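Local coordinates for TRAP dicarboxylate ABC transporter, substrate-binding protein (Roseobacter denitrificans, PDB 4OVQ) that binds beta-D-glucuronate in an interdomain cleft and, as a TRAP-family periplasmic receptor, probably delivers it to its membrane transporter, at residues G28-V33 with P37-M42; I84-L89 with A139-G144; E206-S211 with D267-R272. One frame throughout, in Å; residues are numbered along the deposited sequence.

The three contacts come in series along the chain, and each supplies residues to the glucuronate pocket. Interaction 1 and interaction 2 lie closest, with centres about 9 Å apart; their strands 25-29 and 84-88 are neighbours in the five-stranded mixed sheet, and Asn38 ND2 meets Asn86 OD1 at 2.8 Å. The centre of interaction 3 is about 13 Å from each of the others. It is tied to interaction 1 where Pro37 packs on Trp269 and Arg272 of helix 248-282, and to interaction 2 by Asn208 ND2, 2.8 Å from Ala143 O. Sheet and helices 37-52, 209-214 and 248-282 thus bring pocket residues from distant parts of the chain onto one sugar.

Interaction 1: G28-V33 with P37-M42; sequences GWNIHV and PNTVAM. With BDP (beta-D-glucopyranuronic acid), chain C.
Asn30 reaches across to the first turn of helix 37-52, where its amide meets Asn38 and Thr39. From CB the side chain sets off with CG anti to the backbone N (chi1 163°), a direction that carries it to the helix and leaves CG 4.1 Å from Thr39 OG1. One branch of the amide, OD1, lies 4.0 Å from Asn38 CB and turns back to accept a weak bond from His32 N. The other, ND2, donates to Thr39 OG1 at 2.9 Å; the hydroxyl sits in the amide plane, but the bond is bent to 140°. ND2 has a second partner in His63. Thr39 OG1 then gives its own proton to Val33 O at 2.7 Å, tilted 33° from the carbonyl plane, and so works as acceptor and donor at once. All this happens at the turn from strand to helix in the beta-alpha-beta unit made by strand 25-29, helix 37-52 and strand 58-62, close to the sugar. His32 packs its CB 3.4 Å from Thr39 OG1, and its CD2 lies 4.0 Å from Asn38 ND2, an amide nitrogen that is bonded to Asn86. Tyr36 stacks on the imidazole, and Ile31 CG2 lies over a face near the rim. At the ring edge, His32 NE2 donates in plane to O2 of the glucuronate, 2.9 Å away.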
# COMPACT_ATOMS: atom_id res chain seq x y z
N GLY A 28 -15.42 8.37 -4.88
CA GLY A 28 -14.26 7.72 -4.31
C GLY A 28 -13.52 6.81 -5.27
O GLY A 28 -14.12 6.21 -6.16
N TRP A 29 -12.21 6.69 -5.05
CA TRP A 29 -11.34 5.84 -5.87
C TRP A 29 -10.83 4.63 -5.13
O TRP A 29 -10.44 4.71 -3.95
CB TRP A 29 -10.15 6.69 -6.35
CG TRP A 29 -9.13 6.07 -7.23
CD1 TRP A 29 -9.05 6.20 -8.59
CD2 TRP A 29 -7.99 5.28 -6.84
NE1 TRP A 29 -7.96 5.52 -9.06
CE2 TRP A 29 -7.29 4.95 -8.01
CE3 TRP A 29 -7.51 4.80 -5.61
CZ2 TRP A 29 -6.12 4.15 -8.00
CZ3 TRP A 29 -6.38 4.00 -5.59
CH2 TRP A 29 -5.66 3.73 -6.78
N ASN A 30 -10.82 3.50 -5.82
CA ASN A 30 -10.17 2.29 -5.35
C ASN A 30 -9.64 1.56 -6.58
O ASN A 30 -10.34 1.50 -7.61
CB ASN A 30 -11.19 1.41 -4.58
CG ASN A 30 -10.74 -0.04 -4.41
OD1 ASN A 30 -9.61 -0.31 -4.06
ND2 ASN A 30 -11.65 -1.01 -4.61
N ILE A 31 -8.44 1.00 -6.51
CA ILE A 31 -7.83 0.36 -7.67
C ILE A 31 -8.26 -1.09 -7.88
O ILE A 31 -8.04 -1.64 -8.96
CB ILE A 31 -6.28 0.46 -7.61
CG1 ILE A 31 -5.61 0.36 -9.00
CG2 ILE A 31 -5.70 -0.53 -6.62
CD1 ILE A 31 -4.18 1.00 -8.98
N HIS A 32 -8.90 -1.70 -6.87
CA HIS A 32 -9.06 -3.16 -6.82
C HIS A 32 -10.32 -3.68 -7.51
O HIS A 32 -11.24 -2.92 -7.82
CB HIS A 32 -8.94 -3.67 -5.38
CG HIS A 32 -7.55 -3.53 -4.85
ND1 HIS A 32 -6.53 -4.36 -5.26
CD2 HIS A 32 -7.00 -2.62 -4.01
CE1 HIS A 32 -5.40 -3.98 -4.68
NE2 HIS A 32 -5.66 -2.93 -3.91
N VAL A 33 -10.33 -4.99 -7.71
CA VAL A 33 -11.43 -5.65 -8.42
C VAL A 33 -12.51 -6.13 -7.48
O VAL A 33 -12.43 -5.92 -6.27
CB VAL A 33 -10.91 -6.83 -9.20
CG1 VAL A 33 -9.88 -6.36 -10.21
CG2 VAL A 33 -10.32 -7.84 -8.25
N PRO A 37 -10.85 -7.39 -0.60
CA PRO A 37 -11.12 -6.87 0.74
C PRO A 37 -11.36 -5.37 0.72
O PRO A 37 -12.36 -4.89 1.26
CB PRO A 37 -9.86 -7.23 1.52
CG PRO A 37 -9.45 -8.57 0.89
CD PRO A 37 -9.79 -8.41 -0.58
N ASN A 38 -10.47 -4.63 0.07
CA ASN A 38 -10.62 -3.18 0.02
C ASN A 38 -11.88 -2.70 -0.70
O ASN A 38 -12.48 -1.66 -0.39
CB ASN A 38 -9.43 -2.55 -0.71
CG ASN A 38 -8.12 -2.83 -0.05
OD1 ASN A 38 -7.87 -3.91 0.46
ND2 ASN A 38 -7.23 -1.85 -0.10
N THR A 39 -12.26 -3.44 -1.72
CA THR A 39 -13.41 -3.10 -2.48
C THR A 39 -14.69 -3.23 -1.64
O THR A 39 -15.49 -2.31 -1.54
CB THR A 39 -13.47 -4.03 -3.70
OG1 THR A 39 -12.26 -3.84 -4.48
CG2 THR A 39 -14.63 -3.72 -4.52
N VAL A 40 -14.83 -4.39 -1.03
CA VAL A 40 -16.00 -4.71 -0.20
C VAL A 40 -16.03 -3.73 0.97
O VAL A 40 -17.10 -3.18 1.34
CB VAL A 40 -15.91 -6.13 0.29
CG1 VAL A 40 -17.03 -6.43 1.28
CG2 VAL A 40 -16.01 -7.10 -0.89
N ALA A 41 -14.87 -3.44 1.52
CA ALA A 41 -14.80 -2.52 2.67
C ALA A 41 -15.10 -1.06 2.30
O ALA A 41 -15.68 -0.33 3.11
CB ALA A 41 -13.44 -2.63 3.38
N MSE A 42 -14.66 -0.59 1.13
CA MSE A 42 -15.02 0.74 0.73
C MSE A 42 -16.52 0.86 0.43
O MSE A 42 -17.11 1.91 0.66
CB MSE A 42 -14.14 1.21 -0.47
CG MSE A 42 -12.68 1.45 -0.09
SE MSE A 42 -12.46 2.90 1.19
CE MSE A 42 -12.71 4.37 -0.09
C1 BDP C . -1.24 -3.10 -3.86
C2 BDP C . -1.94 -1.88 -3.30
C3 BDP C . -2.39 -1.08 -4.44
C4 BDP C . -1.22 -0.68 -5.29
C5 BDP C . -0.48 -1.91 -5.77
C6 BDP C . 0.76 -1.57 -6.60
O2 BDP C . -3.10 -2.40 -2.58
O3 BDP C . -2.91 0.17 -3.84
O4 BDP C . -1.70 0.12 -6.45
O5 BDP C . -0.08 -2.73 -4.68
O6A BDP C . 0.73 -0.56 -7.37
O1 BDP C . -0.74 -3.95 -2.87
O6B BDP C . 1.67 -2.44 -6.56

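Interaction 2: I84-L89 with A139-G144; sequences IGNFNL and AWYDAG
Asn86 and Tyr141 face each other across strand 234-239, which runs between strands 84-88 and 135-141 in the five-stranded mixed sheet. With that strand in the middle, their CA atoms are 8.5 Å apart and the contact is left to side chains. The amide of Asn86 lies obliquely against the phenol, ND2 3.6 Å from Tyr141 CD2, with the two planes 60° apart. A chi1 of 156° extends the side chain away from its own amide nitrogen and lays the group against the ring, while its polar atoms are taken up by others: OD1 accepts from Asn38, and ND2 donates to Cys235 O and to Glu234 OE1. A leucine here would probably leave Glu234 OE1 short of a donor and the Asn38 amide without its acceptor, loosening the second shell behind a carboxylate that binds the sugar. Two residues on, Asn88 grips the other oxygen of that carboxylate, ND2 bonding to Glu234 OE2, and it also belongs to the ligand pocket itself. As N-cap of helix 89-92, Asn88 accepts through OD1 from Gly90 N. Across to 139-144, Asn88 ND2 lies 4.3 Å from Ala143 CB. Last comes Leu89, whose side chain crosses that of Trp140 at about a right angle. Both of its methyls touch the same ring atom: CD1 and CD2 are each 4.1 Å from Trp140 CZ3, CD1 coming in at the indole edge near its plane.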
# COMPACT_ATOMS: atom_id res chain seq x y z
N ILE A 84 -12.67 11.22 -2.02
CA ILE A 84 -12.27 10.05 -1.25
C ILE A 84 -11.36 9.16 -2.05
O ILE A 84 -11.56 8.96 -3.26
CB ILE A 84 -13.53 9.23 -0.82
CG1 ILE A 84 -14.39 10.03 0.17
CG2 ILE A 84 -13.13 7.89 -0.26
CD1 ILE A 84 -13.80 10.19 1.56
N GLY A 85 -10.38 8.56 -1.37
CA GLY A 85 -9.61 7.48 -1.96
C GLY A 85 -9.23 6.45 -0.91
O GLY A 85 -9.08 6.77 0.26
N ASN A 86 -9.15 5.20 -1.31
CA ASN A 86 -8.39 4.22 -0.56
C ASN A 86 -7.02 4.16 -1.22
O ASN A 86 -6.88 3.61 -2.31
CB ASN A 86 -9.11 2.86 -0.58
CG ASN A 86 -8.17 1.68 -0.34
OD1 ASN A 86 -8.29 0.63 -0.97
ND2 ASN A 86 -7.21 1.85 0.55
N PHE A 87 -6.05 4.76 -0.56
CA PHE A 87 -4.70 4.86 -1.07
C PHE A 87 -3.71 4.01 -0.25
O PHE A 87 -3.63 4.11 0.99
CB PHE A 87 -4.22 6.32 -1.10
CG PHE A 87 -5.02 7.21 -1.99
CD1 PHE A 87 -5.44 6.77 -3.23
CD2 PHE A 87 -5.32 8.50 -1.57
CE1 PHE A 87 -6.18 7.60 -4.06
CE2 PHE A 87 -6.05 9.35 -2.38
CZ PHE A 87 -6.47 8.90 -3.62
N ASN A 88 -2.90 3.24 -0.97
CA ASN A 88 -1.68 2.67 -0.39
C ASN A 88 -0.72 3.81 -0.06
O ASN A 88 -0.61 4.78 -0.82
CB ASN A 88 -1.05 1.79 -1.44
CG ASN A 88 0.11 0.95 -0.93
OD1 ASN A 88 1.29 1.34 -1.06
ND2 ASN A 88 -0.19 -0.24 -0.44
N LEU A 89 -0.01 3.73 1.06
CA LEU A 89 0.90 4.84 1.40
C LEU A 89 2.15 4.94 0.54
O LEU A 89 2.80 5.97 0.52
CB LEU A 89 1.26 4.83 2.89
CG LEU A 89 0.40 5.82 3.67
CD1 LEU A 89 -1.06 5.45 3.68
CD2 LEU A 89 0.93 5.99 5.11
N ALA A 139 -8.83 6.25 8.47
CA ALA A 139 -8.64 4.93 9.03
C ALA A 139 -7.58 4.20 8.25
O ALA A 139 -7.28 4.58 7.11
CB ALA A 139 -9.94 4.15 9.01
N TRP A 140 -7.00 3.17 8.85
CA TRP A 140 -5.95 2.40 8.25
C TRP A 140 -6.45 1.00 7.78
O TRP A 140 -7.11 0.25 8.52
CB TRP A 140 -4.79 2.18 9.24
CG TRP A 140 -4.19 3.42 9.83
CD1 TRP A 140 -4.21 3.77 11.15
CD2 TRP A 140 -3.47 4.45 9.15
NE1 TRP A 140 -3.57 4.97 11.32
CE2 TRP A 140 -3.08 5.40 10.12
CE3 TRP A 140 -3.11 4.67 7.81
CZ2 TRP A 140 -2.37 6.55 9.79
CZ3 TRP A 140 -2.38 5.82 7.50
CH2 TRP A 140 -2.03 6.74 8.49
N TYR A 141 -6.06 0.63 6.57
CA TYR A 141 -6.33 -0.69 6.02
C TYR A 141 -5.07 -1.54 5.98
O TYR A 141 -3.96 -1.00 5.83
CB TYR A 141 -6.82 -0.55 4.58
CG TYR A 141 -8.28 -0.25 4.32
CD1 TYR A 141 -9.20 -0.01 5.34
CD2 TYR A 141 -8.73 -0.23 3.01
CE1 TYR A 141 -10.53 0.25 5.04
CE2 TYR A 141 -10.04 0.02 2.70
CZ TYR A 141 -10.94 0.25 3.70
OH TYR A 141 -12.26 0.50 3.36
N ASP A 142 -5.23 -2.86 6.09
CA ASP A 142 -4.15 -3.84 5.95
C ASP A 142 -3.90 -4.13 4.48
O ASP A 142 -4.84 -4.29 3.69
CB ASP A 142 -4.62 -5.13 6.64
CG ASP A 142 -3.49 -6.08 7.01
OD1 ASP A 142 -2.36 -5.98 6.50
OD2 ASP A 142 -3.75 -6.95 7.87
N ALA A 143 -2.62 -4.20 4.09
CA ALA A 143 -2.23 -4.70 2.76
C ALA A 143 -1.10 -5.71 2.90
O ALA A 143 -0.38 -5.98 1.93
CB ALA A 143 -1.81 -3.57 1.82
N GLY A 144 -0.98 -6.29 4.09
CA GLY A 144 -0.00 -7.32 4.31
C GLY A 144 1.43 -6.94 4.03
O GLY A 144 1.80 -5.77 4.09

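Interaction 3: E206-S211 with D267-R272; sequences ENNWPS and DLWNKR. With BDP (beta-D-glucopyranuronic acid), chain C.
The opening turn of helix 209-214 comes up against the side of helix 248-282, bringing the CA atoms of Pro210 and Arg272 to 6.5 Å. Pro210 is at the centre of this contact. Its CG sits over one face of the Trp269 indole, 3.3 Å from Trp269 CH2, the two side chains crossing at about a right angle. Trp269 reaches that far because its ring is swung to the far side of CB from the backbone nitrogen (chi1 -177°), which brings the benzene end of the indole against Pro210. Beside it, Arg272 lays its CG against the proline itself, 3.8 Å from Pro210 CB; the chain then bends at chi2, and the guanidinium finds Ser276 through NE and Glu213, in a salt bridge, through NH1. Asn208 puts its CG at the edge of the indole, with the amide turned 72° from the ring plane; Asn208 ND2, 3.5 Å from Trp269 CH2, is bonded to Ala143 O. Asn208 OD1 caps the new helix, accepting from Ser211 N at 2.9 Å in a nearly straight line with the C=O bond. Next door, Asn207 takes hold of the sugar with both ends of its amide. Asn207 OD1 accepts from glucuronate O1 at 2.6 Å and also from Asn208 N, the latter on a lone pair in the carbonyl plane, which fixes the amide's rotation; Asn207 ND2 donates to O5 of the sugar, 3.0 Å away. A helix start propped on the long helix 248-282 thus forms one wall of the glucuronate site, in keeping with TRAP solute-binding proteins, where a long helix spans the two lobes.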
# COMPACT_ATOMS: atom_id res chain seq x y z
N GLU A 206 6.55 -7.16 -7.27
CA GLU A 206 6.44 -7.52 -5.86
C GLU A 206 5.11 -7.03 -5.30
O GLU A 206 4.63 -5.94 -5.66
CB GLU A 206 7.64 -7.00 -5.06
CG GLU A 206 8.07 -5.56 -5.34
CD GLU A 206 7.22 -4.51 -4.60
OE1 GLU A 206 6.68 -3.60 -5.28
OE2 GLU A 206 7.11 -4.58 -3.35
N ASN A 207 4.50 -7.84 -4.44
CA ASN A 207 3.21 -7.48 -3.89
C ASN A 207 2.74 -8.48 -2.86
O ASN A 207 3.41 -9.47 -2.62
CB ASN A 207 2.16 -7.32 -4.99
CG ASN A 207 1.27 -6.12 -4.73
OD1 ASN A 207 0.69 -6.03 -3.65
ND2 ASN A 207 1.21 -5.19 -5.68
N ASN A 208 1.61 -8.20 -2.24
CA ASN A 208 1.01 -9.14 -1.29
C ASN A 208 0.30 -10.29 -2.04
O ASN A 208 0.12 -10.26 -3.26
CB ASN A 208 0.05 -8.39 -0.38
CG ASN A 208 -0.97 -7.57 -1.15
OD1 ASN A 208 -1.60 -8.03 -2.10
ND2 ASN A 208 -1.15 -6.30 -0.74
N TRP A 209 -0.12 -11.33 -1.30
CA TRP A 209 -0.79 -12.46 -1.94
C TRP A 209 -2.05 -12.09 -2.71
O TRP A 209 -2.25 -12.54 -3.83
CB TRP A 209 -1.15 -13.57 -0.96
CG TRP A 209 0.00 -14.34 -0.43
CD1 TRP A 209 0.54 -14.23 0.81
CD2 TRP A 209 0.74 -15.37 -1.10
NE1 TRP A 209 1.58 -15.12 0.96
CE2 TRP A 209 1.72 -15.84 -0.20
CE3 TRP A 209 0.68 -15.93 -2.38
CZ2 TRP A 209 2.63 -16.86 -0.54
CZ3 TRP A 209 1.59 -16.94 -2.72
CH2 TRP A 209 2.55 -17.39 -1.79
N PRO A 210 -2.95 -11.29 -2.10
CA PRO A 210 -4.19 -10.99 -2.82
C PRO A 210 -4.04 -10.22 -4.14
O PRO A 210 -4.81 -10.43 -5.09
CB PRO A 210 -5.00 -10.21 -1.78
CG PRO A 210 -4.46 -10.67 -0.46
CD PRO A 210 -2.99 -10.82 -0.71
N SER A 211 -3.06 -9.33 -4.22
CA SER A 211 -2.80 -8.59 -5.46
C SER A 211 -2.16 -9.51 -6.50
O SER A 211 -2.50 -9.45 -7.66
CB SER A 211 -1.86 -7.41 -5.21
OG SER A 211 -2.51 -6.32 -4.60
N ASP A 267 -10.67 -7.82 8.91
CA ASP A 267 -11.23 -9.19 8.97
C ASP A 267 -11.28 -9.83 7.58
O ASP A 267 -10.93 -11.01 7.42
CB ASP A 267 -12.64 -9.16 9.56
CG ASP A 267 -12.66 -8.77 11.03
OD1 ASP A 267 -11.61 -8.89 11.71
OD2 ASP A 267 -13.74 -8.35 11.52
N LEU A 268 -11.74 -9.09 6.59
CA LEU A 268 -11.77 -9.61 5.21
C LEU A 268 -10.36 -9.93 4.74
O LEU A 268 -10.11 -10.94 4.09
CB LEU A 268 -12.43 -8.62 4.24
CG LEU A 268 -13.90 -8.29 4.46
CD1 LEU A 268 -14.37 -7.24 3.45
CD2 LEU A 268 -14.72 -9.58 4.36
N TRP A 269 -9.43 -9.03 5.05
CA TRP A 269 -8.05 -9.16 4.57
C TRP A 269 -7.40 -10.46 5.03
O TRP A 269 -6.79 -11.18 4.22
CB TRP A 269 -7.19 -7.97 5.04
CG TRP A 269 -5.82 -8.10 4.48
CD1 TRP A 269 -4.70 -8.57 5.12
CD2 TRP A 269 -5.43 -7.84 3.13
NE1 TRP A 269 -3.63 -8.61 4.24
CE2 TRP A 269 -4.06 -8.18 3.01
CE3 TRP A 269 -6.11 -7.39 2.01
CZ2 TRP A 269 -3.36 -8.05 1.81
CZ3 TRP A 269 -5.42 -7.27 0.82
CH2 TRP A 269 -4.04 -7.59 0.74
N ASN A 270 -7.51 -10.80 6.30
CA ASN A 270 -6.82 -11.98 6.79
C ASN A 270 -7.34 -13.27 6.16
O ASN A 270 -6.57 -14.17 5.83
CB ASN A 270 -6.83 -12.03 8.32
CG ASN A 270 -5.82 -11.06 8.95
OD1 ASN A 270 -6.16 -10.28 9.85
ND2 ASN A 270 -4.58 -11.11 8.48
N LYS A 271 -8.65 -13.36 5.94
CA LYS A 271 -9.20 -14.51 5.23
C LYS A 271 -8.74 -14.54 3.75
O LYS A 271 -8.61 -15.60 3.14
CB LYS A 271 -10.72 -14.49 5.31
CG LYS A 271 -11.24 -14.86 6.71
CD LYS A 271 -12.71 -15.22 6.66
CE LYS A 271 -13.57 -13.97 6.64
NZ LYS A 271 -14.94 -14.27 6.14
N ARG A 272 -8.47 -13.37 3.18
CA ARG A 272 -8.22 -13.31 1.75
C ARG A 272 -6.80 -13.70 1.44
O ARG A 272 -6.53 -14.28 0.38
CB ARG A 272 -8.47 -11.91 1.20
CG ARG A 272 -8.18 -11.77 -0.28
CD ARG A 272 -8.86 -12.87 -1.05
NE ARG A 272 -8.67 -12.70 -2.48
CZ ARG A 272 -9.47 -12.01 -3.27
NH1 ARG A 272 -9.19 -11.94 -4.57
NH2 ARG A 272 -10.56 -11.44 -2.78
C1 BDP C . -1.24 -3.10 -3.86
C2 BDP C . -1.94 -1.88 -3.30
C3 BDP C . -2.39 -1.08 -4.44
C4 BDP C . -1.22 -0.68 -5.29
C5 BDP C . -0.48 -1.91 -5.77
C6 BDP C . 0.76 -1.57 -6.60
O2 BDP C . -3.10 -2.40 -2.58
O3 BDP C . -2.91 0.17 -3.84
O4 BDP C . -1.70 0.12 -6.45
O5 BDP C . -0.08 -2.73 -4.68
O6A BDP C . 0.73 -0.56 -7.37
O1 BDP C . -0.74 -3.95 -2.87
O6B BDP C . 1.67 -2.44 -6.56